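Local coordinates for pyridoxamine 5'-phosphate oxidase-related, FMN-binding protein (Paracoccus denitrificans, PDB 6VNA), which degrades c-type heme as a noncanonical heme oxygenase of the pyridoxamine 5'-phosphate oxidase-related family, at the interface of chains A and B. Sequence-based numbering; all coordinates share one arbitrary frame. Chains: chain A/B, Pyridoxamine 5'-phosphate oxidase-related, FMN-binding protein.

The interface of chains A and B. Residues chain A 77, 79, 87-88, 92; chain B 42-45.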
loop_
_atom_site.group_PDB
_atom_site.type_symbol
_atom_site.label_atom_id
_atom_site.label_comp_id
_atom_site.label_asym_id
_atom_site.label_seq_id
_atom_site.Cartn_x
_atom_site.Cartn_y
_atom_site.Cartn_z
ATOM N N LEU A 77 3.469 -1.082 -2.142
ATOM C CA LEU A 77 4.324 -1.579 -1.037
ATOM C C LEU A 77 4.368 -3.109 -1.082
ATOM O O LEU A 77 3.301 -3.764 -1.051
ATOM C CB LEU A 77 3.763 -1.141 0.317
ATOM C CG LEU A 77 4.668 -1.459 1.509
ATOM C CD1 LEU A 77 6.089 -0.945 1.262
ATOM C CD2 LEU A 77 4.106 -0.843 2.786
ATOM N N ALA A 79 6.142 -6.217 1.021
ATOM C CA ALA A 79 6.855 -6.641 2.240
ATOM C C ALA A 79 7.066 -8.148 2.142
ATOM O O ALA A 79 6.423 -8.794 1.300
ATOM C CB ALA A 79 6.082 -6.235 3.474
ATOM N N ALA A 87 6.999 -5.599 12.765
ATOM C CA ALA A 87 6.660 -5.217 11.368
ATOM C C ALA A 87 7.706 -4.258 10.784
ATOM O O ALA A 87 8.051 -4.445 9.623
ATOM C CB ALA A 87 5.287 -4.594 11.327
ATOM N N MET A 88 8.213 -3.311 11.578
ATOM C CA MET A 88 9.106 -2.208 11.130
ATOM C C MET A 88 10.528 -2.702 10.862
ATOM O O MET A 88 11.307 -1.899 10.324
ATOM C CB MET A 88 9.186 -1.074 12.166
ATOM C CG MET A 88 7.828 -0.465 12.523
ATOM S SD MET A 88 6.876 0.127 11.088
ATOM C CE MET A 88 8.035 1.326 10.435
ATOM N N ARG A 92 11.092 -4.232 2.955
ATOM C CA ARG A 92 9.918 -3.755 2.186
ATOM C C ARG A 92 10.329 -2.772 1.102
ATOM O O ARG A 92 11.230 -1.919 1.315
ATOM C CB ARG A 92 8.926 -3.075 3.121
ATOM C CG ARG A 92 9.550 -1.921 3.883
ATOM C CD ARG A 92 9.020 -1.977 5.291
ATOM N NE ARG A 92 9.282 -0.766 6.045
ATOM C CZ ARG A 92 9.956 -0.690 7.174
ATOM N NH1 ARG A 92 10.522 -1.760 7.723
ATOM N NH2 ARG A 92 10.080 0.492 7.741
ATOM N N THR B 42 4.188 3.394 1.921
ATOM C CA THR B 42 5.227 2.945 2.876
ATOM C C THR B 42 4.551 2.419 4.141
ATOM O O THR B 42 3.374 2.710 4.329
ATOM C CB THR B 42 6.171 4.093 3.229
ATOM O OG1 THR B 42 5.367 5.023 3.957
ATOM C CG2 THR B 42 6.837 4.688 2.009
ATOM N N ARG B 43 5.290 1.644 4.939
ATOM C CA ARG B 43 4.855 1.111 6.252
ATOM C C ARG B 43 5.170 2.141 7.346
ATOM O O ARG B 43 6.258 2.736 7.331
ATOM C CB ARG B 43 5.537 -0.225 6.543
ATOM C CG ARG B 43 5.064 -0.868 7.837
ATOM C CD ARG B 43 5.549 -2.284 8.004
ATOM N NE ARG B 43 4.843 -3.201 7.129
ATOM C CZ ARG B 43 5.218 -4.450 6.863
ATOM N NH1 ARG B 43 6.308 -4.946 7.417
ATOM N NH2 ARG B 43 4.506 -5.198 6.037
ATOM N N ILE B 44 4.247 2.342 8.274
ATOM C CA ILE B 44 4.454 3.289 9.403
ATOM C C ILE B 44 3.967 2.637 10.701
ATOM O O ILE B 44 3.078 1.738 10.650
ATOM C CB ILE B 44 3.764 4.650 9.137
ATOM C CG1 ILE B 44 2.243 4.535 9.062
ATOM C CG2 ILE B 44 4.334 5.338 7.905
ATOM C CD1 ILE B 44 1.533 5.762 9.573
ATOM N N ALA B 45 4.519 3.081 11.829
ATOM C CA ALA B 45 3.905 2.858 13.158
ATOM C C ALA B 45 2.634 3.715 13.207
ATOM O O ALA B 45 2.697 4.901 12.816
ATOM C CB ALA B 45 4.871 3.198 14.266
HETATM O O HOH W 1 8.721 3.373 7.094
#
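The guanidinium of B:Arg43 meets A:Ala87 at its edge, where the carbonyl oxygen lies nearly in plane; the methyl of A:Ala79 comes in obliquely by NH2, to one side of the plane and not squarely over a face. The second guanidinium, that of A:Arg92, carries water 1 at its edge, and the two planes are only 24° apart without stacking. B:Arg43 comes from strand 39-48 and reaches towards the 3-10 helix 87-89 of the partner, where NH1 donates to A:Ala87 O at 2.9 Å. The donor stands above the carbonyl plane, and the bond is bent, 144° at hydrogen. What carries the group there is a chain extended through its first two torsions (CG opposite the main-chain N, chi1 -176°) and then kinked at chi3.

Along that chain the aliphatic carbons do the packing. A:Met88 slides past in the opposite direction, its sulfur SD 3.9 Å from B:Arg43 CG, and its bent chain brings CE towards the main chain of B:Arg43 and B:Ala45. A:Leu77 presses its CD2 branch against the strand at B:Thr42 and B:Arg43, 3.5 Å from B:Arg43 N. With an alanine in place of B:Arg43, the A:Ala87 carbonyl would probably lose its partner from chain B, and A:Met88 and A:Ala79 the chain they pack on.

A:Arg92 crosses B:Arg43 at a slant, with CD and NE over its CB. Its NH1 is tied within chain A to A:Met88 O at 2.7 Å, which steadies the guanidinium beside the like-charged one; A:Arg92 NE and B:Arg43 NE stay 5.2 Å apart. This patch belongs to a two-fold interface, so it recurs with the chains exchanged, a pairing in keeping with the dimers usual in this split-barrel family. Water 1 bridges the subunits, 3.3 Å from A:Arg92 NH2 and 2.6 Å from B:Arg43 O.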